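Local coordinates for protein putative glucarate dehydratase (Pseudomonas fluorescens, PDB 4IT1) that probably dehydrates D-glucarate to 5-dehydro-4-deoxy-D-glucarate, as a magnesium-dependent member of the mandelate racemase/muconate lactonizing enzyme family, at residues A[31-36]-A[409-414]; A[53-58]-A[345-350]; A[65-70]-A[140-145]; A[380-385]-A[402-407]. All blocks are in the same frame, centred on the assembly; numbering follows the deposited sequence.

Contact 1 (A[31-36]-A[409-414])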
loop_
_atom_site.group_PDB
_atom_site.type_symbol
_atom_site.label_atom_id
_atom_site.label_comp_id
_atom_site.label_asym_id
_atom_site.label_seq_id
_atom_site.Cartn_x
_atom_site.Cartn_y
_atom_site.Cartn_z
ATOM N N THR A 31 24.936 12.499 -9.315
ATOM C CA THR A 31 25.532 13.263 -10.398
ATOM C C THR A 31 24.550 14.290 -10.966
ATOM O O THR A 31 23.581 13.925 -11.628
ATOM C CB THR A 31 26.049 12.321 -11.516
ATOM O OG1 THR A 31 26.999 11.398 -10.963
ATOM C CG2 THR A 31 26.701 13.104 -12.648
ATOM N N PRO A 32 24.793 15.584 -10.689
ATOM C CA PRO A 32 23.956 16.664 -11.228
ATOM C C PRO A 32 24.156 16.904 -12.722
ATOM O O PRO A 32 25.271 16.774 -13.220
ATOM C CB PRO A 32 24.399 17.891 -10.426
ATOM C CG PRO A 32 25.729 17.538 -9.851
ATOM C CD PRO A 32 25.717 16.059 -9.643
ATOM N N ILE A 33 23.080 17.266 -13.421
ATOM C CA ILE A 33 23.111 17.491 -14.879
ATOM C C ILE A 33 22.169 18.607 -15.337
ATOM O O ILE A 33 21.246 18.999 -14.616
ATOM C CB ILE A 33 22.745 16.216 -15.691
ATOM C CG1 ILE A 33 21.352 15.701 -15.312
ATOM C CG2 ILE A 33 23.796 15.120 -15.526
ATOM C CD1 ILE A 33 20.539 15.231 -16.495
ATOM N N ALA A 34 22.383 19.099 -16.552
ATOM C CA ALA A 34 21.469 20.077 -17.130
ATOM C C ALA A 34 21.238 19.805 -18.601
ATOM O O ALA A 34 22.151 19.392 -19.314
ATOM C CB ALA A 34 21.987 21.493 -16.926
ATOM N N PHE A 35 20.016 20.052 -19.053
ATOM C CA PHE A 35 19.669 19.812 -20.442
ATOM C C PHE A 35 18.895 20.979 -21.014
ATOM O O PHE A 35 18.183 21.680 -20.289
ATOM C CB PHE A 35 18.884 18.499 -20.605
ATOM C CG PHE A 35 17.854 18.256 -19.530
ATOM C CD1 PHE A 35 16.606 18.878 -19.581
ATOM C CD2 PHE A 35 18.126 17.387 -18.475
ATOM C CE1 PHE A 35 15.656 18.649 -18.595
ATOM C CE2 PHE A 35 17.181 17.152 -17.488
ATOM C CZ PHE A 35 15.943 17.784 -17.551
ATOM N N ARG A 36 19.051 21.195 -22.315
ATOM C CA ARG A 36 18.357 22.281 -22.995
ATOM C C ARG A 36 16.856 22.162 -22.756
ATOM O O ARG A 36 16.277 21.070 -22.843
ATOM C CB ARG A 36 18.683 22.312 -24.496
ATOM C CG ARG A 36 20.178 22.243 -24.802
ATOM C CD ARG A 36 20.555 22.867 -26.144
ATOM N NE ARG A 36 19.879 22.290 -27.309
ATOM C CZ ARG A 36 20.116 21.078 -27.812
ATOM N NH1 ARG A 36 21.000 20.264 -27.243
ATOM N NH2 ARG A 36 19.449 20.670 -28.885
ATOM N N ASP A 409 29.654 8.562 -20.904
ATOM C CA ASP A 409 30.133 9.662 -21.743
ATOM C C ASP A 409 29.101 10.780 -21.824
ATOM O O ASP A 409 29.430 11.946 -21.612
ATOM C CB ASP A 409 30.492 9.169 -23.152
ATOM C CG ASP A 409 31.768 8.337 -23.181
ATOM O OD1 ASP A 409 32.298 7.973 -22.105
ATOM O OD2 ASP A 409 32.243 8.045 -24.300
ATOM N N GLN A 410 27.856 10.415 -22.134
ATOM C CA GLN A 410 26.743 11.362 -22.135
ATOM C C GLN A 410 26.526 11.948 -20.742
ATOM O O GLN A 410 26.190 13.127 -20.611
ATOM C CB GLN A 410 25.462 10.692 -22.629
ATOM C CG GLN A 410 25.335 10.599 -24.143
ATOM C CD GLN A 410 24.999 11.923 -24.806
ATOM O OE1 GLN A 410 25.719 12.378 -25.694
ATOM N NE2 GLN A 410 23.902 12.547 -24.384
ATOM N N LEU A 411 26.734 11.119 -19.713
ATOM C CA LEU A 411 26.649 11.543 -18.315
ATOM C C LEU A 411 27.628 12.676 -18.006
ATOM O O LEU A 411 27.209 13.774 -17.622
ATOM C CB LEU A 411 26.889 10.361 -17.366
ATOM C CG LEU A 411 26.793 10.649 -15.861
ATOM C CD1 LEU A 411 25.349 10.901 -15.442
ATOM C CD2 LEU A 411 27.407 9.527 -15.034
ATOM N N GLY A 412 28.923 12.404 -18.174
ATOM C CA GLY A 412 29.973 13.409 -18.012
ATOM C C GLY A 412 29.693 14.701 -18.769
ATOM O O GLY A 412 29.950 15.795 -18.259
ATOM N N LYS A 413 29.145 14.570 -19.975
ATOM C CA LYS A 413 28.864 15.718 -20.840
ATOM C C LYS A 413 27.793 16.644 -20.258
ATOM O O LYS A 413 27.975 17.865 -20.221
ATOM C CB LYS A 413 28.442 15.259 -22.240
ATOM C CG LYS A 413 28.352 16.386 -23.263
ATOM C CD LYS A 413 27.896 15.897 -24.628
ATOM C CE LYS A 413 26.403 15.602 -24.650
ATOM N NZ LYS A 413 25.934 15.194 -26.002
ATOM N N LEU A 414 26.682 16.059 -19.817
ATOM C CA LEU A 414 25.574 16.839 -19.267
ATOM C C LEU A 414 25.844 17.333 -17.833
ATOM O O LEU A 414 25.252 18.318 -17.395
ATOM C CB LEU A 414 24.240 16.084 -19.400
ATOM C CG LEU A 414 23.709 15.864 -20.830
ATOM C CD1 LEU A 414 22.447 15.011 -20.826
ATOM C CD2 LEU A 414 23.470 17.166 -21.595
#
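I33 and L414 bring their CA atoms within 5.1 Å where strand 31-36 passes over helix 409-414, the two segment axes turned 78° against each other and 7.7 Å apart. The N-H of A34 donates to the carbonyl O of L414 (N to O 3.1 Å), approaching from above the carbonyl plane. The same oxygen receives a CA-H...O contact from I33, with CA and O 3.4 Å apart, so two neighbouring residues of the strand share one helix carbonyl. Beside this polar point L414 packs CB on CB of I33 at 4.0 Å, while CD2 of L414 lies against the carbonyl O of A34. The branched I33 fits here because CG2 spreads over the backbone of L414. T31 and L411 reach toward each other tip to tip, CG2 to CD1 at 3.8 Å; with its CG2 anti to the backbone N, the threonine turns a methyl, not its hydroxyl, to the leucine. The short side chain of A34 is consistent with the close approach, and its O is taken by Q417. Since I33 and F35 bond to strand 50-60, the polar groups of A34 face the other edge, where helix 408-421 supplies partners that a further strand might otherwise provide.

Contact 2 (A[53-58]-A[345-350])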
loop_
_atom_site.group_PDB
_atom_site.type_symbol
_atom_site.label_atom_id
_atom_site.label_comp_id
_atom_site.label_asym_id
_atom_site.label_seq_id
_atom_site.Cartn_x
_atom_site.Cartn_y
_atom_site.Cartn_z
ATOM N N ARG A 53 18.591 18.312 -12.919
ATOM C CA ARG A 53 18.210 16.938 -12.613
ATOM C C ARG A 53 19.403 16.265 -11.968
ATOM O O ARG A 53 20.533 16.691 -12.177
ATOM C CB ARG A 53 17.834 16.186 -13.901
ATOM C CG ARG A 53 16.850 15.040 -13.713
ATOM C CD ARG A 53 15.406 15.530 -13.680
ATOM N NE ARG A 53 14.496 14.479 -13.226
ATOM C CZ ARG A 53 13.248 14.682 -12.814
ATOM N NH1 ARG A 53 12.736 15.906 -12.787
ATOM N NH2 ARG A 53 12.510 13.653 -12.420
ATOM N N SER A 54 19.158 15.227 -11.178
ATOM C CA SER A 54 20.243 14.451 -10.590
ATOM C C SER A 54 20.099 12.964 -10.916
ATOM O O SER A 54 18.988 12.423 -10.921
ATOM C CB SER A 54 20.303 14.659 -9.083
ATOM O OG SER A 54 19.135 14.154 -8.469
ATOM N N ILE A 55 21.234 12.323 -11.188
ATOM C CA ILE A 55 21.287 10.917 -11.579
ATOM C C ILE A 55 21.979 10.117 -10.480
ATOM O O ILE A 55 23.073 10.468 -10.036
ATOM C CB ILE A 55 22.038 10.740 -12.916
ATOM C CG1 ILE A 55 21.577 11.779 -13.953
ATOM C CG2 ILE A 55 21.903 9.311 -13.443
ATOM C CD1 ILE A 55 20.191 11.560 -14.524
ATOM N N ILE A 56 21.324 9.048 -10.038
ATOM C CA ILE A 56 21.833 8.203 -8.961
ATOM C C ILE A 56 22.328 6.855 -9.505
ATOM O O ILE A 56 21.627 6.186 -10.261
ATOM C CB ILE A 56 20.755 7.963 -7.874
ATOM C CG1 ILE A 56 20.300 9.282 -7.234
ATOM C CG2 ILE A 56 21.273 7.033 -6.788
ATOM C CD1 ILE A 56 19.243 10.036 -8.016
ATOM N N GLU A 57 23.546 6.478 -9.121
ATOM C CA GLU A 57 24.105 5.158 -9.414
ATOM C C GLU A 57 24.339 4.400 -8.118
ATOM O O GLU A 57 24.963 4.918 -7.197
ATOM C CB GLU A 57 25.442 5.283 -10.143
ATOM C CG GLU A 57 25.467 4.735 -11.559
ATOM C CD GLU A 57 26.882 4.509 -12.086
ATOM O OE1 GLU A 57 27.016 3.912 -13.173
ATOM O OE2 GLU A 57 27.861 4.919 -11.421
ATOM N N ILE A 58 23.828 3.178 -8.049
ATOM C CA ILE A 58 24.117 2.287 -6.932
ATOM C C ILE A 58 24.858 1.064 -7.471
ATOM O O ILE A 58 24.613 0.631 -8.597
ATOM C CB ILE A 58 22.831 1.852 -6.190
ATOM C CG1 ILE A 58 22.005 3.073 -5.763
ATOM C CG2 ILE A 58 23.148 0.955 -4.997
ATOM C CD1 ILE A 58 22.642 3.944 -4.700
ATOM N N SER A 345 9.850 17.445 -16.648
ATOM C CA SER A 345 11.280 17.742 -16.858
ATOM C C SER A 345 12.189 16.604 -16.400
ATOM O O SER A 345 12.963 16.741 -15.448
ATOM C CB SER A 345 11.679 19.069 -16.196
ATOM O OG SER A 345 11.224 20.166 -16.972
ATOM N N HIS A 346 12.076 15.477 -17.098
ATOM C CA HIS A 346 12.710 14.233 -16.683
ATOM C C HIS A 346 13.362 13.529 -17.870
ATOM O O HIS A 346 13.114 13.869 -19.033
ATOM C CB HIS A 346 11.663 13.308 -16.059
ATOM C CG HIS A 346 10.609 12.872 -17.028
ATOM N ND1 HIS A 346 10.645 11.651 -17.664
ATOM C CD2 HIS A 346 9.516 13.514 -17.504
ATOM C CE1 HIS A 346 9.608 11.552 -18.475
ATOM N NE2 HIS A 346 8.907 12.669 -18.398
ATOM N N LEU A 347 14.186 12.535 -17.562
ATOM C CA LEU A 347 14.791 11.700 -18.583
ATOM C C LEU A 347 14.238 10.277 -18.538
ATOM O O LEU A 347 13.306 9.977 -17.777
ATOM C CB LEU A 347 16.317 11.707 -18.454
ATOM C CG LEU A 347 17.017 13.062 -18.637
ATOM C CD1 LEU A 347 18.510 12.908 -18.400
ATOM C CD2 LEU A 347 16.757 13.689 -20.003
ATOM N N GLY A 348 14.829 9.413 -19.359
ATOM C CA GLY A 348 14.372 8.045 -19.550
ATOM C C GLY A 348 14.257 7.201 -18.299
ATOM O O GLY A 348 13.353 6.365 -18.206
ATOM N N ILE A 349 15.174 7.406 -17.350
ATOM C CA ILE A 349 15.151 6.677 -16.081
ATOM C C ILE A 349 13.808 6.896 -15.371
ATOM O O ILE A 349 13.093 5.937 -15.053
ATOM C CB ILE A 349 16.317 7.075 -15.144
ATOM C CG1 ILE A 349 17.671 6.792 -15.810
ATOM C CG2 ILE A 349 16.196 6.354 -13.805
ATOM C CD1 ILE A 349 18.881 7.143 -14.964
ATOM N N SER A 350 13.467 8.161 -15.143
ATOM C CA SER A 350 12.183 8.509 -14.543
ATOM C C SER A 350 11.031 7.890 -15.331
ATOM O O SER A 350 10.122 7.289 -14.748
ATOM C CB SER A 350 12.017 10.031 -14.454
ATOM O OG SER A 350 12.790 10.560 -13.390
#
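R53 sends its guanidinium against the loop that leads into helix 348-360. The chain leaves with CG anti to the backbone N and then bends sharply at chi2 (83°), which turns the flat head toward S345 and H346. CB of H346 sits over one face near its rim, 3.8 Å from NH2 of R53, while OG of S350, hydrogen-bonded to NE2 of H317, lies at the edge, 3.3 Å from that same NH2. The carbonyl O of S345 approaches obliquely, 2.8 Å from NH1 of R53, though the angle is too poor for a hydrogen bond. The principal partner of R53 is E69, salt-bridged to NE, and E69 also accepts from the backbone N of L347 and S350. With an alanine here, the carboxylate of E69 would probably lose its cationic mate and the face under CB of H346 would be left unfilled. This is the joint between the N-terminal capping sheet and the barrel of the enolase superfamily, and the side chain of S345 lies about 5 Å from a bound tartrate. H346 holds its imidazole away from the arginine, ring and guanidinium planes 62° apart; chi1 of 64° places CG between backbone N and carbonyl carbon, and ND1 donates to O of L347 at 3.1 Å while NE2 bonds to T370. L347 occupies the N-cap position of the helix, and branched aliphatic residues suit the buried seam beside it. Farther along the strand, I55 splits its branches: CG2 meets CD1 of I349 at 4.0 Å, and CD1 reaches CD1 of L347 at 4.4 Å.

Contact 3 (A[65-70]-A[140-145])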
loop_
_atom_site.group_PDB
_atom_site.type_symbol
_atom_site.label_atom_id
_atom_site.label_comp_id
_atom_site.label_asym_id
_atom_site.label_seq_id
_atom_site.Cartn_x
_atom_site.Cartn_y
_atom_site.Cartn_z
ATOM N N ILE A 65 24.053 -3.175 -10.709
ATOM C CA ILE A 65 23.892 -1.715 -10.717
ATOM C C ILE A 65 22.418 -1.265 -10.761
ATOM O O ILE A 65 21.678 -1.601 -11.698
ATOM C CB ILE A 65 24.686 -1.065 -11.882
ATOM C CG1 ILE A 65 26.198 -1.227 -11.670
ATOM C CG2 ILE A 65 24.335 0.413 -12.031
ATOM C CD1 ILE A 65 27.043 -0.952 -12.902
ATOM N N GLY A 66 22.013 -0.500 -9.743
ATOM C CA GLY A 66 20.684 0.123 -9.681
ATOM C C GLY A 66 20.722 1.616 -9.975
ATOM O O GLY A 66 21.594 2.328 -9.480
ATOM N N LEU A 67 19.769 2.088 -10.778
ATOM C CA LEU A 67 19.737 3.480 -11.239
ATOM C C LEU A 67 18.597 4.321 -10.642
ATOM O O LEU A 67 17.541 3.793 -10.287
ATOM C CB LEU A 67 19.654 3.538 -12.769
ATOM C CG LEU A 67 20.713 2.838 -13.624
ATOM C CD1 LEU A 67 20.415 3.106 -15.089
ATOM C CD2 LEU A 67 22.123 3.297 -13.273
ATOM N N GLY A 68 18.828 5.635 -10.561
ATOM C CA GLY A 68 17.837 6.609 -10.086
ATOM C C GLY A 68 17.900 7.957 -10.799
ATOM O O GLY A 68 18.930 8.332 -11.361
ATOM N N GLU A 69 16.781 8.676 -10.785
ATOM C CA GLU A 69 16.694 10.028 -11.332
ATOM C C GLU A 69 15.812 10.863 -10.399
ATOM O O GLU A 69 14.760 10.397 -9.954
ATOM C CB GLU A 69 16.105 10.001 -12.740
ATOM C CG GLU A 69 16.235 11.299 -13.511
ATOM C CD GLU A 69 15.458 11.303 -14.817
ATOM O OE1 GLU A 69 15.333 10.238 -15.465
ATOM O OE2 GLU A 69 14.977 12.386 -15.209
ATOM N N SER A 70 16.244 12.088 -10.094
ATOM C CA SER A 70 15.492 12.952 -9.177
ATOM C C SER A 70 15.635 14.447 -9.468
ATOM O O SER A 70 15.985 14.842 -10.581
ATOM C CB SER A 70 15.866 12.655 -7.725
ATOM O OG SER A 70 14.884 13.181 -6.855
ATOM N N PHE A 140 17.376 1.312 -5.317
ATOM C CA PHE A 140 17.343 0.112 -4.475
ATOM C C PHE A 140 16.508 -1.021 -5.084
ATOM O O PHE A 140 16.853 -2.195 -4.941
ATOM C CB PHE A 140 16.748 0.442 -3.111
ATOM C CG PHE A 140 17.749 0.862 -2.078
ATOM C CD1 PHE A 140 18.588 1.953 -2.288
ATOM C CD2 PHE A 140 17.813 0.195 -0.859
ATOM C CE1 PHE A 140 19.491 2.348 -1.309
ATOM C CE2 PHE A 140 18.714 0.583 0.122
ATOM C CZ PHE A 140 19.549 1.665 -0.101
ATOM N N LEU A 141 15.397 -0.669 -5.728
ATOM C CA LEU A 141 14.521 -1.663 -6.350
ATOM C C LEU A 141 15.054 -2.100 -7.705
ATOM O O LEU A 141 15.018 -3.288 -8.029
ATOM C CB LEU A 141 13.080 -1.157 -6.467
ATOM C CG LEU A 141 12.277 -1.035 -5.164
ATOM C CD1 LEU A 141 11.000 -0.240 -5.386
ATOM C CD2 LEU A 141 11.964 -2.396 -4.559
ATOM N N ASP A 142 15.552 -1.141 -8.487
ATOM C CA ASP A 142 16.239 -1.446 -9.740
ATOM C C ASP A 142 17.413 -2.382 -9.482
ATOM O O ASP A 142 17.712 -3.245 -10.305
ATOM C CB ASP A 142 16.731 -0.180 -10.432
ATOM C CG ASP A 142 17.339 -0.459 -11.801
ATOM O OD1 ASP A 142 16.774 -1.281 -12.553
ATOM O OD2 ASP A 142 18.380 0.146 -12.130
ATOM N N LEU A 143 18.057 -2.213 -8.328
ATOM C CA LEU A 143 19.142 -3.089 -7.916
ATOM C C LEU A 143 18.617 -4.505 -7.725
ATOM O O LEU A 143 19.098 -5.442 -8.369
ATOM C CB LEU A 143 19.774 -2.602 -6.610
ATOM C CG LEU A 143 21.262 -2.847 -6.331
ATOM C CD1 LEU A 143 21.434 -3.331 -4.903
ATOM C CD2 LEU A 143 21.914 -3.832 -7.290
ATOM N N GLN A 144 17.635 -4.646 -6.833
ATOM C CA GLN A 144 16.997 -5.929 -6.530
ATOM C C GLN A 144 16.596 -6.672 -7.800
ATOM O O GLN A 144 16.799 -7.877 -7.907
ATOM C CB GLN A 144 15.758 -5.714 -5.663
ATOM C CG GLN A 144 16.039 -5.206 -4.260
ATOM C CD GLN A 144 14.776 -5.007 -3.438
ATOM O OE1 GLN A 144 13.751 -5.639 -3.688
ATOM N NE2 GLN A 144 14.853 -4.134 -2.439
ATOM N N ALA A 145 16.040 -5.930 -8.755
ATOM C CA ALA A 145 15.534 -6.481 -10.007
ATOM C C ALA A 145 16.636 -7.008 -10.927
ATOM O O ALA A 145 16.435 -8.011 -11.618
ATOM C CB ALA A 145 14.689 -5.447 -10.726
#
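The carboxylate of D142 lies alongside L67, the two side chains pointing the same way, with OD2 of D142 3.7 Å from CB of L67. That oxygen accepts the backbone N-H of L67 in a short bond, N to OD2 2.7 Å, with an angle of 153° at the hydrogen. It uses its anti lone pair, the one turned away from OD1, while OD1 takes the backbone N of L402 in the loop before helix 408-421. A trans chi1 (-175°) extends the aspartate from the helix to the strand edge, where its two oxygens bridge separate parts of the chain. An asparagine in its place would probably leave one of those two backbone N-H groups without its acceptor, because only one of the end atoms could still accept. Beside this bond the helix comes very near: CA of G66 is 3.4 Å from OD2 of D142 and 3.8 Å from N of L143. Glycine suits the spot, since a CB at G66 would fall 2.9 Å from N of L143, a clash. L143 also touches the strand, its CD2 4.1 Å from N of I65. G66 and G68 pair with strand 50-60, so the N-H of L67 points from the outer edge of the sheet, and D142 supplies the acceptor there. A three-stranded antiparallel sheet packed on helices, here helix 128-148, is the capping domain typical of the mandelate racemase/muconate lactonizing enzyme family.

Contact 4 (A[380-385]-A[402-407])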
loop_
_atom_site.group_PDB
_atom_site.type_symbol
_atom_site.label_atom_id
_atom_site.label_comp_id
_atom_site.label_asym_id
_atom_site.label_seq_id
_atom_site.Cartn_x
_atom_site.Cartn_y
_atom_site.Cartn_z
ATOM N N GLU A 380 20.434 12.581 -23.591
ATOM C CA GLU A 380 20.052 11.532 -22.646
ATOM C C GLU A 380 21.291 11.005 -21.933
ATOM O O GLU A 380 22.409 11.241 -22.384
ATOM C CB GLU A 380 19.351 10.382 -23.377
ATOM C CG GLU A 380 17.835 10.371 -23.248
ATOM C CD GLU A 380 17.342 9.880 -21.888
ATOM O OE1 GLU A 380 16.124 9.989 -21.636
ATOM O OE2 GLU A 380 18.152 9.385 -21.069
ATOM N N VAL A 381 21.098 10.297 -20.825
ATOM C CA VAL A 381 22.219 9.675 -20.111
ATOM C C VAL A 381 22.210 8.147 -20.229
ATOM O O VAL A 381 22.893 7.444 -19.470
ATOM C CB VAL A 381 22.268 10.080 -18.619
ATOM C CG1 VAL A 381 22.533 11.572 -18.483
ATOM C CG2 VAL A 381 20.988 9.675 -17.898
ATOM N N ILE A 382 21.432 7.642 -21.184
ATOM C CA ILE A 382 21.318 6.197 -21.398
ATOM C C ILE A 382 21.788 5.779 -22.793
ATOM O O ILE A 382 21.651 6.538 -23.761
ATOM C CB ILE A 382 19.885 5.671 -21.130
ATOM C CG1 ILE A 382 18.852 6.452 -21.950
ATOM C CG2 ILE A 382 19.565 5.719 -19.639
ATOM C CD1 ILE A 382 17.470 5.845 -21.951
ATOM N N LYS A 383 22.347 4.571 -22.877
ATOM C CA LYS A 383 22.731 3.975 -24.155
ATOM C C LYS A 383 21.511 3.847 -25.064
ATOM O O LYS A 383 20.435 3.439 -24.616
ATOM C CB LYS A 383 23.379 2.605 -23.940
ATOM C CG LYS A 383 24.780 2.663 -23.358
ATOM C CD LYS A 383 25.530 1.362 -23.602
ATOM C CE LYS A 383 26.958 1.442 -23.089
ATOM N NZ LYS A 383 27.013 1.623 -21.612
ATOM N N GLY A 384 21.681 4.219 -26.329
ATOM C CA GLY A 384 20.598 4.178 -27.304
ATOM C C GLY A 384 19.954 5.535 -27.502
ATOM O O GLY A 384 19.248 5.762 -28.491
ATOM N N GLY A 385 20.208 6.441 -26.561
ATOM C CA GLY A 385 19.599 7.771 -26.580
ATOM C C GLY A 385 18.155 7.714 -26.118
ATOM O O GLY A 385 17.823 6.963 -25.191
ATOM N N LEU A 402 14.942 -1.790 -14.591
ATOM C CA LEU A 402 14.440 -0.790 -15.530
ATOM C C LEU A 402 14.830 -1.112 -16.975
ATOM O O LEU A 402 14.270 -0.538 -17.915
ATOM C CB LEU A 402 14.946 0.608 -15.146
ATOM C CG LEU A 402 14.468 1.223 -13.826
ATOM C CD1 LEU A 402 15.318 2.430 -13.468
ATOM C CD2 LEU A 402 12.995 1.605 -13.888
ATOM N N GLY A 403 15.793 -2.022 -17.141
ATOM C CA GLY A 403 16.316 -2.386 -18.461
ATOM C C GLY A 403 17.040 -1.236 -19.139
ATOM O O GLY A 403 16.866 -0.994 -20.336
ATOM N N LEU A 404 17.849 -0.521 -18.362
ATOM C CA LEU A 404 18.552 0.655 -18.853
ATOM C C LEU A 404 20.002 0.687 -18.368
ATOM O O LEU A 404 20.316 0.228 -17.259
ATOM C CB LEU A 404 17.831 1.930 -18.407
ATOM C CG LEU A 404 16.416 2.260 -18.892
ATOM C CD1 LEU A 404 15.912 3.485 -18.145
ATOM C CD2 LEU A 404 16.361 2.490 -20.397
ATOM N N GLU A 405 20.881 1.235 -19.207
ATOM C CA GLU A 405 22.298 1.354 -18.862
ATOM C C GLU A 405 22.830 2.773 -19.068
ATOM O O GLU A 405 22.541 3.416 -20.081
ATOM C CB GLU A 405 23.137 0.322 -19.631
ATOM C CG GLU A 405 23.040 -1.086 -19.047
ATOM C CD GLU A 405 23.717 -2.151 -19.894
ATOM O OE1 GLU A 405 24.195 -1.842 -21.005
ATOM O OE2 GLU A 405 23.764 -3.313 -19.438
ATOM N N LEU A 406 23.602 3.248 -18.091
ATOM C CA LEU A 406 24.179 4.592 -18.133
ATOM C C LEU A 406 25.263 4.743 -19.186
ATOM O O LEU A 406 26.259 4.019 -19.175
ATOM C CB LEU A 406 24.760 4.980 -16.771
ATOM C CG LEU A 406 23.876 5.703 -15.754
ATOM C CD1 LEU A 406 24.727 6.101 -14.563
ATOM C CD2 LEU A 406 23.206 6.932 -16.352
ATOM N N ASP A 407 25.055 5.688 -20.097
ATOM C CA ASP A 407 26.098 6.133 -21.009
ATOM C C ASP A 407 26.970 7.141 -20.253
ATOM O O ASP A 407 26.644 8.332 -20.184
ATOM C CB ASP A 407 25.471 6.760 -22.263
ATOM C CG ASP A 407 26.494 7.091 -23.348
ATOM O OD1 ASP A 407 27.710 7.159 -23.060
ATOM O OD2 ASP A 407 26.070 7.294 -24.505
#
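A chi1 of 54° in I382 lodges CG1 between backbone N and carbonyl carbon, and the extended chi2 (169°) carries CD1 out to CD2 of L404, 3.9 Å away, where the two side chains cross obliquely. V381 keeps CG2 in the equivalent place, and this methyl lies beside L406, CG2 to CD2 also 3.9 Å. Between these pairs the backbones of I382 and L406 form a single beta bridge. N of D407 donates to O of V381 at 2.9 Å, from above the carbonyl plane. N of K383 donates to O of E405 at 3.0 Å, nearly along the C=O axis, and CA of I382 adds a CA-H...O contact to that oxygen. On the solvent-exposed side, K383 and E405 carry opposite charges, but NZ and OE1 are 4.5 Å apart, beyond a salt bridge, so any attraction is probably diffuse. The bridge ends at a type II turn from I382 to G385, closed by N of G385 on O of I382; G384 takes its third position with positive phi, where glycine is the natural residue. D407 meets the bridge through CB and is the N-cap of helix 408-421, its OD1 bonding weakly to N of D409 and Q410. On the sheet side, V381 and L406 touch I55 of strand 50-60, L404 packs on M352 of helix 348-360, and E380 offers its carbonyl to Q410, so the two loops connect that sheet with helices 348-360 and 408-421.

How the contacts relate
From the N terminus, strand 25-36 opens contact 1, which closes only when helix 408-421 returns to it near the C terminus; the other three contacts all fall within that loop. Strand 50-60 then opens contact 2, closed at 345-350 after most of the barrel has been built. Inside it sits contact 3, the short closure of strand 65-70 on helix 128-148 within the capping domain. Contact 4 follows contact 2 in series, and none of them cross. Contacts 1, 2 and 3 each begin on a successive strand of one antiparallel sheet; contact 4 touches all three and joins C-terminal loops to the sheet and helix 348-360.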